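Local coordinates for protein transcriptional regulator, putative (Pseudomonas syringae pv. tomato, PDB 2R5F) that is a putative SorC-family transcriptional regulator whose putative sugar-binding domain, modelled here, probably recognises a carbohydrate effector, at residues I39-G44 and I70-S75; I63-S68 and L106-L111; A86-Q91 and L147-S152; I153-V158 and I224-G229. All coordinates share one frame; numbering follows the deposited sequence.

Contact 1 of 4, residues I39-G44 and I70-S75; sequences IKQAIG and IRAMVS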
loop_
_atom_site.group_PDB
_atom_site.type_symbol
_atom_site.label_atom_id
_atom_site.label_comp_id
_atom_site.label_asym_id
_atom_site.label_seq_id
_atom_site.Cartn_x
_atom_site.Cartn_y
_atom_site.Cartn_z
ATOM N N ILE A 39 -11.718 -9.407 -6.067
ATOM C CA ILE A 39 -10.990 -9.181 -4.821
ATOM C C ILE A 39 -10.340 -7.796 -4.765
ATOM O O ILE A 39 -10.413 -7.130 -3.739
ATOM C CB ILE A 39 -9.931 -10.286 -4.555
ATOM C CG1 ILE A 39 -10.624 -11.590 -4.140
ATOM C CG2 ILE A 39 -8.914 -9.812 -3.470
ATOM C CD1 ILE A 39 -9.746 -12.816 -4.209
ATOM N N LYS A 40 -9.715 -7.355 -5.857
ATOM C CA LYS A 40 -9.050 -6.044 -5.861
ATOM C C LYS A 40 -10.060 -4.925 -5.666
ATOM O O LYS A 40 -9.768 -3.962 -4.961
ATOM C CB LYS A 40 -8.279 -5.778 -7.150
ATOM C CG LYS A 40 -6.943 -6.496 -7.286
ATOM C CD LYS A 40 -6.110 -5.840 -8.392
ATOM C CE LYS A 40 -6.191 -6.582 -9.683
ATOM N NZ LYS A 40 -5.717 -5.722 -10.784
ATOM N N GLN A 41 -11.248 -5.088 -6.263
ATOM C CA GLN A 41 -12.297 -4.059 -6.232
ATOM C C GLN A 41 -12.959 -3.932 -4.862
ATOM O O GLN A 41 -13.306 -2.825 -4.449
ATOM C CB GLN A 41 -13.393 -4.321 -7.292
ATOM C CG GLN A 41 -12.994 -4.139 -8.804
ATOM C CD GLN A 41 -12.286 -2.810 -9.130
ATOM O OE1 GLN A 41 -12.465 -1.804 -8.451
ATOM N NE2 GLN A 41 -11.464 -2.822 -10.179
ATOM N N ALA A 42 -13.172 -5.072 -4.195
ATOM C CA ALA A 42 -13.654 -5.100 -2.809
ATOM C C ALA A 42 -12.649 -4.439 -1.860
ATOM O O ALA A 42 -13.030 -3.666 -0.990
ATOM C CB ALA A 42 -13.983 -6.560 -2.353
ATOM N N ILE A 43 -11.369 -4.777 -2.008
ATOM C CA ILE A 43 -10.306 -4.164 -1.175
ATOM C C ILE A 43 -10.194 -2.669 -1.449
ATOM O O ILE A 43 -10.187 -1.851 -0.508
ATOM C CB ILE A 43 -8.922 -4.882 -1.326
ATOM C CG1 ILE A 43 -9.000 -6.292 -0.718
ATOM C CG2 ILE A 43 -7.784 -4.073 -0.611
ATOM C CD1 ILE A 43 -7.930 -7.206 -1.217
ATOM N N GLY A 44 -10.102 -2.305 -2.727
ATOM C CA GLY A 44 -10.061 -0.878 -3.102
ATOM C C GLY A 44 -11.241 -0.100 -2.544
ATOM O O GLY A 44 -11.078 0.961 -1.956
ATOM N N ILE A 70 -4.286 -0.239 -5.255
ATOM C CA ILE A 70 -4.339 1.196 -4.944
ATOM C C ILE A 70 -5.051 1.945 -6.076
ATOM O O ILE A 70 -5.856 2.844 -5.814
ATOM C CB ILE A 70 -2.944 1.778 -4.674
ATOM C CG1 ILE A 70 -2.330 1.095 -3.432
ATOM C CG2 ILE A 70 -3.013 3.342 -4.506
ATOM C CD1 ILE A 70 -0.905 1.588 -3.046
ATOM N N ARG A 71 -4.787 1.544 -7.331
ATOM C CA ARG A 71 -5.580 2.056 -8.460
ATOM C C ARG A 71 -7.075 1.804 -8.249
ATOM O O ARG A 71 -7.881 2.705 -8.476
ATOM C CB ARG A 71 -5.126 1.440 -9.777
ATOM C CG ARG A 71 -5.374 2.308 -11.022
ATOM C CD ARG A 71 -4.725 1.667 -12.267
ATOM N NE ARG A 71 -3.319 1.312 -12.008
ATOM C CZ ARG A 71 -2.802 0.085 -12.113
ATOM N NH1 ARG A 71 -1.519 -0.114 -11.825
ATOM N NH2 ARG A 71 -3.554 -0.943 -12.523
ATOM N N ALA A 72 -7.451 0.595 -7.813
ATOM C CA ALA A 72 -8.846 0.319 -7.462
ATOM C C ALA A 72 -9.365 1.263 -6.346
ATOM O O ALA A 72 -10.482 1.766 -6.423
ATOM C CB ALA A 72 -9.025 -1.141 -7.065
HETATM N N MSE A 73 -8.558 1.508 -5.321
HETATM C CA MSE A 73 -8.975 2.436 -4.260
HETATM C C MSE A 73 -9.281 3.800 -4.844
HETATM O O MSE A 73 -10.360 4.325 -4.624
HETATM C CB MSE A 73 -7.923 2.565 -3.173
HETATM C CG MSE A 73 -8.244 3.606 -2.103
HETATM SE SE MSE A 73 -6.668 3.917 -1.007
HETATM C CE MSE A 73 -5.740 5.215 -2.132
ATOM N N VAL A 74 -8.355 4.353 -5.632
ATOM C CA VAL A 74 -8.540 5.724 -6.124
ATOM C C VAL A 74 -9.805 5.827 -6.977
ATOM O O VAL A 74 -10.568 6.774 -6.830
ATOM C CB VAL A 74 -7.298 6.270 -6.861
ATOM C CG1 VAL A 74 -7.639 7.587 -7.617
ATOM C CG2 VAL A 74 -6.164 6.497 -5.866
ATOM N N SER A 75 -10.061 4.814 -7.805
ATOM C CA SER A 75 -11.232 4.821 -8.681
ATOM C C SER A 75 -12.564 4.694 -7.937
ATOM O O SER A 75 -13.621 4.967 -8.513
ATOM C CB SER A 75 -11.124 3.744 -9.755
ATOM O OG SER A 75 -11.562 2.509 -9.231
#
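The carboxamide of Q41 is the flat group that reaches across this crossing of two helices in a Rossmann-like domain, and its oxygen does the touching: OE1 lies 3.8 Å from the methyl CB of A72. The same OE1 accepts a hydrogen bond from H76 NE2, while Q41 NE2 is taken by E37 OE2, so both ends of the amide are held. Helices 36-54 and 68-75 meet here through small residues, with the axes of the two segments 7.7 Å apart at closest approach and a crossing angle of -55°. A72 CB points at the other helix and settles 3.6 Å from the backbone oxygen K40 O, which is already bonded within its own helix to G44 N. One turn on, G44 has no side chain to hold the backbones apart, and its CA comes within 3.7 Å of M73 CA. That closeness allows a CA-H...O contact, M73 CA to G44 O at 3.5 Å with 152° at the hydrogen. M73, modelled as selenomethionine, has CG anti to the backbone N; its CB and CG pass beside G44 O, and the end of the chain then leads away, bringing CE against I157 of the central sheet. At the exposed side, S75 turns back on its own helix, its OG donating to A72 O at 3.1 Å.

Contact 2 of 4, residues I63-S68 and L106-L111; sequences ISSWSS and LLTQRL. With SO4 (sulfate ion), chain B.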
loop_
_atom_site.group_PDB
_atom_site.type_symbol
_atom_site.label_atom_id
_atom_site.label_comp_id
_atom_site.label_asym_id
_atom_site.label_seq_id
_atom_site.Cartn_x
_atom_site.Cartn_y
_atom_site.Cartn_z
ATOM N N ILE A 63 2.175 6.768 -1.273
ATOM C CA ILE A 63 1.514 5.615 -1.890
ATOM C C ILE A 63 2.459 4.849 -2.826
ATOM O O ILE A 63 3.288 5.437 -3.537
ATOM C CB ILE A 63 0.176 5.938 -2.650
ATOM C CG1 ILE A 63 0.412 6.774 -3.925
ATOM C CG2 ILE A 63 -0.881 6.556 -1.740
ATOM C CD1 ILE A 63 -0.749 6.636 -4.985
ATOM N N SER A 64 2.297 3.532 -2.818
ATOM C CA SER A 64 2.952 2.637 -3.778
ATOM C C SER A 64 2.251 2.748 -5.140
ATOM O O SER A 64 1.319 1.984 -5.439
ATOM C CB SER A 64 2.843 1.199 -3.261
ATOM O OG SER A 64 3.725 0.378 -3.998
ATOM N N SER A 65 2.670 3.690 -5.977
ATOM C CA SER A 65 1.813 4.046 -7.106
ATOM C C SER A 65 1.697 2.977 -8.213
ATOM O O SER A 65 0.777 3.036 -9.017
ATOM C CB SER A 65 2.174 5.419 -7.676
ATOM O OG SER A 65 3.521 5.720 -7.378
ATOM N N TRP A 66 2.595 1.995 -8.229
ATOM C CA TRP A 66 2.500 0.893 -9.211
ATOM C C TRP A 66 1.420 -0.167 -8.905
ATOM O O TRP A 66 1.172 -1.066 -9.712
ATOM C CB TRP A 66 3.862 0.227 -9.418
ATOM C CG TRP A 66 4.884 1.126 -10.086
ATOM C CD1 TRP A 66 5.469 2.224 -9.542
ATOM C CD2 TRP A 66 5.437 0.995 -11.413
ATOM N NE1 TRP A 66 6.342 2.793 -10.428
ATOM C CE2 TRP A 66 6.354 2.057 -11.584
ATOM C CE3 TRP A 66 5.242 0.091 -12.467
ATOM C CZ2 TRP A 66 7.084 2.243 -12.768
ATOM C CZ3 TRP A 66 5.983 0.268 -13.654
ATOM C CH2 TRP A 66 6.886 1.342 -13.792
ATOM N N SER A 67 0.787 -0.057 -7.744
ATOM C CA SER A 67 -0.196 -1.035 -7.299
ATOM C C SER A 67 -1.588 -0.883 -7.940
ATOM O O SER A 67 -2.169 0.194 -7.930
ATOM C CB SER A 67 -0.284 -0.999 -5.772
ATOM O OG SER A 67 -1.397 -1.754 -5.329
ATOM N N SER A 68 -2.120 -1.973 -8.502
ATOM C CA SER A 68 -3.474 -1.948 -9.098
ATOM C C SER A 68 -4.580 -1.980 -8.075
ATOM O O SER A 68 -5.691 -1.551 -8.347
ATOM C CB SER A 68 -3.685 -3.085 -10.109
ATOM O OG SER A 68 -2.761 -4.117 -9.864
ATOM N N LEU A 106 0.619 9.568 -12.845
ATOM C CA LEU A 106 -0.742 10.048 -12.960
ATOM C C LEU A 106 -1.646 9.619 -11.795
ATOM O O LEU A 106 -2.531 10.364 -11.385
ATOM C CB LEU A 106 -1.333 9.514 -14.251
ATOM C CG LEU A 106 -2.823 9.743 -14.477
ATOM C CD1 LEU A 106 -3.060 11.227 -14.655
ATOM C CD2 LEU A 106 -3.290 8.965 -15.682
ATOM N N LEU A 107 -1.426 8.413 -11.277
ATOM C CA LEU A 107 -2.223 7.903 -10.156
ATOM C C LEU A 107 -1.994 8.676 -8.871
ATOM O O LEU A 107 -2.938 8.987 -8.146
ATOM C CB LEU A 107 -1.943 6.421 -9.930
ATOM C CG LEU A 107 -2.817 5.795 -8.846
ATOM C CD1 LEU A 107 -4.231 5.719 -9.399
ATOM C CD2 LEU A 107 -2.322 4.391 -8.546
ATOM N N THR A 108 -0.730 8.977 -8.598
ATOM C CA THR A 108 -0.311 9.742 -7.434
ATOM C C THR A 108 -0.921 11.132 -7.499
ATOM O O THR A 108 -1.404 11.648 -6.491
ATOM C CB THR A 108 1.226 9.897 -7.414
ATOM O OG1 THR A 108 1.838 8.621 -7.602
ATOM C CG2 THR A 108 1.706 10.445 -6.094
ATOM N N GLN A 109 -0.853 11.723 -8.698
ATOM C CA GLN A 109 -1.404 13.046 -8.987
ATOM C C GLN A 109 -2.923 13.071 -8.816
ATOM O O GLN A 109 -3.454 13.945 -8.128
ATOM C CB GLN A 109 -0.992 13.523 -10.388
ATOM C CG GLN A 109 -1.483 14.973 -10.726
ATOM C CD GLN A 109 -1.112 16.004 -9.663
ATOM O OE1 GLN A 109 -1.938 16.396 -8.819
ATOM N NE2 GLN A 109 0.138 16.437 -9.687
ATOM N N ARG A 110 -3.599 12.086 -9.410
ATOM C CA ARG A 110 -5.041 11.922 -9.276
ATOM C C ARG A 110 -5.467 11.927 -7.821
ATOM O O ARG A 110 -6.392 12.611 -7.487
ATOM C CB ARG A 110 -5.514 10.639 -9.927
ATOM C CG ARG A 110 -5.756 10.752 -11.388
ATOM C CD ARG A 110 -6.052 9.405 -11.984
ATOM N NE ARG A 110 -7.348 8.887 -11.554
ATOM C CZ ARG A 110 -7.685 7.595 -11.580
ATOM N NH1 ARG A 110 -6.822 6.678 -12.010
ATOM N NH2 ARG A 110 -8.889 7.209 -11.179
ATOM N N LEU A 111 -4.763 11.193 -6.957
ATOM C CA LEU A 111 -5.055 11.125 -5.521
ATOM C C LEU A 111 -4.863 12.454 -4.791
ATOM O O LEU A 111 -5.659 12.816 -3.926
ATOM C CB LEU A 111 -4.255 9.997 -4.842
ATOM C CG LEU A 111 -4.562 9.851 -3.335
ATOM C CD1 LEU A 111 -6.035 9.512 -3.134
ATOM C CD2 LEU A 111 -3.637 8.871 -2.581
HETATM S S SO4 B . -0.968 -5.126 -6.755
HETATM O O1 SO4 B . -0.240 -6.382 -6.640
HETATM O O2 SO4 B . -2.376 -5.337 -7.046
HETATM O O3 SO4 B . -0.874 -4.340 -5.553
HETATM O O4 SO4 B . -0.462 -4.391 -7.915
#
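S65 sits in a type I turn running from S64 to S67, between strand 60-63 and helix 68-75, and its CA comes 6.1 Å from the CA of T108 on helix 101-115. The turn is a strand-to-helix junction of a Rossmann-like fold, closed by S67 as the N-cap of helix 68-75. I63, just before it, uses both branches: CG2 meets L111 CD2 at 3.7 Å, and CD1 lies 4.0 Å from T108 CA as the I63 and T108 side chains run past one another, pointing opposite ways. S65 CB presses on T108 OG1 at 3.2 Å, a hydroxyl whose hydrogen bond goes to A104 O in its own helix. L107 has CG anti to the backbone N (chi1 -176°), and its CD2 reaches S65 O at 3.4 Å. On the far flank a sulfate, probably from the crystallisation liquor, sits at the start of helix 68-75, where T69 OG1 and K236 NZ also bind it. Such an anion is consistent with a site for a phosphorylated ligand. S68 N donates to sulfate O4 at 3.0 Å (161° at the hydrogen), and S67 OG donates to sulfate O3 at 2.6 Å.

Contact 3 of 4, residues A86-Q91 and L147-S152; sequences AQEVVQ and LHRFDS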
loop_
_atom_site.group_PDB
_atom_site.type_symbol
_atom_site.label_atom_id
_atom_site.label_comp_id
_atom_site.label_asym_id
_atom_site.label_seq_id
_atom_site.Cartn_x
_atom_site.Cartn_y
_atom_site.Cartn_z
ATOM N N ALA A 86 -5.638 16.349 3.207
ATOM C CA ALA A 86 -4.325 15.862 3.602
ATOM C C ALA A 86 -3.290 16.923 3.346
ATOM O O ALA A 86 -3.532 17.838 2.574
ATOM C CB ALA A 86 -3.958 14.550 2.849
ATOM N N GLN A 87 -2.123 16.790 3.978
ATOM C CA GLN A 87 -0.968 17.668 3.697
ATOM C C GLN A 87 -0.271 17.437 2.338
ATOM O O GLN A 87 0.071 18.395 1.662
ATOM C CB GLN A 87 0.071 17.582 4.828
ATOM C CG GLN A 87 -0.420 18.082 6.174
ATOM C CD GLN A 87 -0.908 19.507 6.080
ATOM O OE1 GLN A 87 -0.114 20.441 6.079
ATOM N NE2 GLN A 87 -2.215 19.679 5.964
ATOM N N GLU A 88 -0.062 16.187 1.934
ATOM C CA GLU A 88 0.574 15.885 0.638
ATOM C C GLU A 88 0.406 14.398 0.287
ATOM O O GLU A 88 0.068 13.593 1.152
ATOM C CB GLU A 88 2.068 16.228 0.692
ATOM C CG GLU A 88 2.785 15.514 1.859
ATOM C CD GLU A 88 4.238 15.899 2.049
ATOM O OE1 GLU A 88 4.991 15.922 1.056
ATOM O OE2 GLU A 88 4.648 16.121 3.208
ATOM N N VAL A 89 0.628 14.062 -0.983
ATOM C CA VAL A 89 0.661 12.698 -1.465
ATOM C C VAL A 89 2.021 12.548 -2.150
ATOM O O VAL A 89 2.337 13.295 -3.075
ATOM C CB VAL A 89 -0.487 12.419 -2.458
ATOM C CG1 VAL A 89 -0.386 10.995 -3.057
ATOM C CG2 VAL A 89 -1.833 12.631 -1.745
ATOM N N VAL A 90 2.832 11.621 -1.645
ATOM C CA VAL A 90 4.184 11.379 -2.166
ATOM C C VAL A 90 4.189 10.038 -2.895
ATOM O O VAL A 90 3.660 9.029 -2.396
ATOM C CB VAL A 90 5.242 11.426 -1.014
ATOM C CG1 VAL A 90 6.695 11.220 -1.534
ATOM C CG2 VAL A 90 5.097 12.740 -0.243
ATOM N N GLN A 91 4.738 10.041 -4.100
ATOM C CA GLN A 91 4.957 8.816 -4.846
ATOM C C GLN A 91 6.103 8.056 -4.191
ATOM O O GLN A 91 7.203 8.598 -4.078
ATOM C CB GLN A 91 5.332 9.167 -6.274
ATOM C CG GLN A 91 5.713 7.966 -7.091
ATOM C CD GLN A 91 5.621 8.257 -8.558
ATOM O OE1 GLN A 91 5.379 9.390 -8.944
ATOM N NE2 GLN A 91 5.834 7.248 -9.383
ATOM N N LEU A 147 12.423 12.342 -2.192
ATOM C CA LEU A 147 13.206 11.664 -1.145
ATOM C C LEU A 147 13.133 12.402 0.188
ATOM O O LEU A 147 13.055 11.788 1.246
ATOM C CB LEU A 147 14.679 11.487 -1.551
ATOM C CG LEU A 147 15.075 10.490 -2.637
ATOM C CD1 LEU A 147 16.584 10.601 -2.976
ATOM C CD2 LEU A 147 14.698 9.039 -2.259
ATOM N N HIS A 148 13.155 13.729 0.122
ATOM C CA HIS A 148 13.064 14.575 1.294
ATOM C C HIS A 148 11.769 14.329 2.092
ATOM O O HIS A 148 11.755 14.385 3.335
ATOM C CB HIS A 148 13.165 16.035 0.855
ATOM C CG HIS A 148 13.053 17.013 1.977
ATOM N ND1 HIS A 148 14.108 17.307 2.814
ATOM C CD2 HIS A 148 12.017 17.779 2.392
ATOM C CE1 HIS A 148 13.722 18.205 3.705
ATOM N NE2 HIS A 148 12.456 18.507 3.473
ATOM N N ARG A 149 10.691 14.056 1.366
ATOM C CA ARG A 149 9.372 13.920 1.957
ATOM C C ARG A 149 9.196 12.627 2.758
ATOM O O ARG A 149 8.378 12.598 3.677
ATOM C CB ARG A 149 8.280 14.003 0.886
ATOM C CG ARG A 149 8.340 15.179 -0.087
ATOM C CD ARG A 149 8.306 16.547 0.587
ATOM N NE ARG A 149 7.511 16.559 1.816
ATOM C CZ ARG A 149 7.601 17.488 2.771
ATOM N NH1 ARG A 149 6.834 17.392 3.859
ATOM N NH2 ARG A 149 8.453 18.505 2.649
ATOM N N PHE A 150 9.957 11.582 2.417
ATOM C CA PHE A 150 9.832 10.268 3.081
ATOM C C PHE A 150 9.800 10.379 4.596
ATOM O O PHE A 150 9.074 9.653 5.269
ATOM C CB PHE A 150 10.957 9.297 2.689
ATOM C CG PHE A 150 10.867 8.770 1.277
ATOM C CD1 PHE A 150 9.805 9.101 0.452
ATOM C CD2 PHE A 150 11.857 7.936 0.786
ATOM C CE1 PHE A 150 9.734 8.619 -0.855
ATOM C CE2 PHE A 150 11.809 7.440 -0.513
ATOM C CZ PHE A 150 10.747 7.780 -1.335
ATOM N N ASP A 151 10.581 11.301 5.136
ATOM C CA ASP A 151 10.681 11.409 6.576
ATOM C C ASP A 151 9.471 12.092 7.233
ATOM O O ASP A 151 9.266 11.956 8.444
ATOM C CB ASP A 151 12.012 12.060 6.952
ATOM C CG ASP A 151 13.191 11.125 6.701
ATOM O OD1 ASP A 151 13.409 10.220 7.541
ATOM O OD2 ASP A 151 13.874 11.280 5.655
ATOM N N SER A 152 8.668 12.797 6.433
ATOM C CA SER A 152 7.455 13.448 6.939
ATOM C C SER A 152 6.236 12.514 6.853
ATOM O O SER A 152 5.238 12.722 7.555
ATOM C CB SER A 152 7.186 14.780 6.207
ATOM O OG SER A 152 8.377 15.541 5.995
#
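In the central sheet of this Rossmann-like domain, E88 and V90 of strand 88-94 project toward the C-terminal end of helix 138-149, where R149 and F150 receive them. E88 and R149 form a two-pronged salt bridge that uses one side of the guanidinium, NE and NH1. The firmer prong is R149 NH1 to E88 OE2 at 2.6 Å, with 136° at the hydrogen; OE2 is met on its syn side. The other, R149 NE to E88 OE1 at 2.7 Å, is weak because it is strongly bent. The carboxylate and guanidinium planes stand 43° apart, so the two groups do not lie flat together. The R149 chain bends at chi2 and chi3, which brings NE to E88 OE1. Beyond the pair, H60 ND1 also hydrogen-bonds E88 OE2, and F120 makes a cation-pi contact with R149; this buried carboxylate is thus held by two residues, R149 and H60, which probably favours its charged form.

V90 fills the apolar part. Its CG2 meets R149 CB at 3.6 Å, the two side chains crossing at about a right angle, while CG1 approaches the edge of the F150 ring, 4.1 Å from CE1. Q91 O is at that edge too. One face of the ring has L147 CA 4.3 Å above its centre. As the helix unwinds, S152 N still bonds R149 O at 2.8 Å. The contact lies on the connection from strand 119-120 through helix 138-149 to strand 155-162, part of it unmodelled, consistent with a Rossmann-like alpha/beta fold.

Contact 4 of 4, residues I153-V158 and I224-G229; sequences ITLAIV and INRVLG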
loop_
_atom_site.group_PDB
_atom_site.type_symbol
_atom_site.label_atom_id
_atom_site.label_comp_id
_atom_site.label_asym_id
_atom_site.label_seq_id
_atom_site.Cartn_x
_atom_site.Cartn_y
_atom_site.Cartn_z
ATOM N N ILE A 153 6.312 11.488 6.013
ATOM C CA ILE A 153 5.151 10.596 5.803
ATOM C C ILE A 153 4.587 9.972 7.080
ATOM O O ILE A 153 5.330 9.453 7.905
ATOM C CB ILE A 153 5.431 9.533 4.743
ATOM C CG1 ILE A 153 5.442 10.198 3.356
ATOM C CG2 ILE A 153 4.365 8.431 4.771
ATOM C CD1 ILE A 153 6.284 9.444 2.410
ATOM N N THR A 154 3.267 10.056 7.229
ATOM C CA THR A 154 2.568 9.586 8.407
ATOM C C THR A 154 1.610 8.441 8.112
ATOM O O THR A 154 1.258 7.701 9.012
ATOM C CB THR A 154 1.797 10.730 9.088
ATOM O OG1 THR A 154 0.707 11.142 8.258
ATOM C CG2 THR A 154 2.701 11.897 9.337
ATOM N N LEU A 155 1.179 8.320 6.858
ATOM C CA LEU A 155 0.358 7.214 6.397
ATOM C C LEU A 155 0.905 6.675 5.083
ATOM O O LEU A 155 0.811 7.348 4.048
ATOM C CB LEU A 155 -1.084 7.665 6.190
ATOM C CG LEU A 155 -2.097 6.714 5.505
ATOM C CD1 LEU A 155 -2.354 5.438 6.280
ATOM C CD2 LEU A 155 -3.400 7.460 5.287
ATOM N N ALA A 156 1.507 5.492 5.119
ATOM C CA ALA A 156 1.901 4.816 3.863
ATOM C C ALA A 156 0.844 3.839 3.442
ATOM O O ALA A 156 0.427 3.009 4.227
ATOM C CB ALA A 156 3.271 4.132 3.984
ATOM N N ILE A 157 0.404 3.940 2.187
ATOM C CA ILE A 157 -0.531 3.005 1.613
ATOM C C ILE A 157 0.193 2.155 0.565
ATOM O O ILE A 157 0.709 2.676 -0.419
ATOM C CB ILE A 157 -1.730 3.732 0.937
ATOM C CG1 ILE A 157 -2.280 4.831 1.860
ATOM C CG2 ILE A 157 -2.786 2.682 0.482
ATOM C CD1 ILE A 157 -3.281 5.677 1.244
ATOM N N VAL A 158 0.236 0.844 0.768
ATOM C CA VAL A 158 1.111 -0.035 -0.041
ATOM C C VAL A 158 0.402 -1.307 -0.485
ATOM O O VAL A 158 -0.413 -1.876 0.255
ATOM C CB VAL A 158 2.446 -0.423 0.722
ATOM C CG1 VAL A 158 3.285 0.822 1.110
ATOM C CG2 VAL A 158 2.165 -1.297 1.954
ATOM N N ILE A 224 7.053 4.157 10.068
ATOM C CA ILE A 224 5.973 5.105 9.738
ATOM C C ILE A 224 4.799 4.965 10.722
ATOM O O ILE A 224 4.389 3.842 11.050
ATOM C CB ILE A 224 5.541 5.007 8.240
ATOM C CG1 ILE A 224 6.634 5.614 7.365
ATOM C CG2 ILE A 224 4.225 5.733 7.983
ATOM C CD1 ILE A 224 6.454 5.414 5.900
ATOM N N ASN A 225 4.287 6.110 11.201
ATOM C CA ASN A 225 3.128 6.173 12.110
ATOM C C ASN A 225 2.063 5.084 11.833
ATOM O O ASN A 225 1.549 4.453 12.759
ATOM C CB ASN A 225 2.472 7.576 12.074
ATOM C CG ASN A 225 3.189 8.609 12.965
ATOM O OD1 ASN A 225 3.050 9.831 12.769
ATOM N ND2 ASN A 225 3.949 8.125 13.948
ATOM N N ARG A 226 1.749 4.869 10.557
ATOM C CA ARG A 226 0.632 4.013 10.146
ATOM C C ARG A 226 0.837 3.530 8.711
ATOM O O ARG A 226 0.892 4.325 7.773
ATOM C CB ARG A 226 -0.659 4.819 10.279
ATOM C CG ARG A 226 -1.952 4.203 9.848
ATOM C CD ARG A 226 -3.012 4.872 10.703
ATOM N NE ARG A 226 -4.255 5.176 9.999
ATOM C CZ ARG A 226 -4.626 6.389 9.587
ATOM N NH1 ARG A 226 -5.784 6.543 8.955
ATOM N NH2 ARG A 226 -3.853 7.446 9.800
ATOM N N VAL A 227 1.007 2.226 8.540
ATOM C CA VAL A 227 1.173 1.654 7.201
ATOM C C VAL A 227 -0.053 0.801 6.885
ATOM O O VAL A 227 -0.380 -0.152 7.618
ATOM C CB VAL A 227 2.481 0.841 7.065
ATOM C CG1 VAL A 227 2.613 0.212 5.677
ATOM C CG2 VAL A 227 3.679 1.740 7.356
ATOM N N LEU A 228 -0.741 1.195 5.821
ATOM C CA LEU A 228 -1.924 0.497 5.333
ATOM C C LEU A 228 -1.476 -0.445 4.235
ATOM O O LEU A 228 -0.983 0.022 3.204
ATOM C CB LEU A 228 -2.942 1.523 4.784
ATOM C CG LEU A 228 -4.314 1.152 4.184
ATOM C CD1 LEU A 228 -5.104 0.246 5.087
ATOM C CD2 LEU A 228 -5.148 2.397 3.907
ATOM N N GLY A 229 -1.623 -1.751 4.451
ATOM C CA GLY A 229 -1.492 -2.746 3.382
ATOM C C GLY A 229 -2.791 -3.131 2.692
ATOM O O GLY A 229 -3.775 -3.461 3.358
HETATM O O HOH W 1 5.850 8.858 10.378
#
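A156, I157 and V158 pair in parallel with V227, L228 and G229, and this half of the contact is the tight one. Three hydrogen bonds join the strands, which run 17° apart: A156 N to R226 O, L228 N to A156 O at 2.7 Å and V158 N to L228 O at 2.8 Å. The last two are nearly straight, each with 160° at the hydrogen. CA-H...O contacts fill in between, such as I157 CA to L228 O at 3.4 Å. On the face bearing A156, V158 and V227, I224 still packs closely: the methyl A156 CB meets I224 CD1 at 3.9 Å, and I224 CD1 also touches I153 CG2. On the face of L155, I157 and L228, the last two lie side by side and point the same way.

The looser, solvent side is confined to the exposed N225 and a water beside it. That water donates to I153 O at 2.6 Å and accepts from N225 N at 3.3 Å, bridging the two chain segments. R226 closes this end by lying across L155, whose CD1 is 4.1 Å above the guanidinium plane, over its centre. The polar edge of that group has other partners, chiefly Y50 OH through NE.

The strand pair lies inside the sheet: 155-158 has strand 60-63 on its other side, and 226-229 has strand 251-255. Helix 36-54 packs over the face of I157 and L228 with Y50 and L51, while I153 reaches V90 and L92 of strand 88-94.

In the fold
From the N terminus, helix 36-54 runs into strand 60-63, and contact 1 closes that 25-residue loop by bringing helix 68-75 back against it. Contact 2 opens before contact 1 has closed, so the two cross; it ties the turn ahead of helix 68-75 to helix 101-115. Contact 3 in turn crosses contact 2, starting on strand 88-94 and closing at the end of helix 138-149. Contact 4 follows in series, its 65 intervening residues joining two neighbouring strands, and no contact nests inside another. Strand 60-63 and the residue after it link contacts 2, 3 and 4: I63 N probably bonds V90 O of contact 3, and S64 N probably bonds I157 O of contact 4.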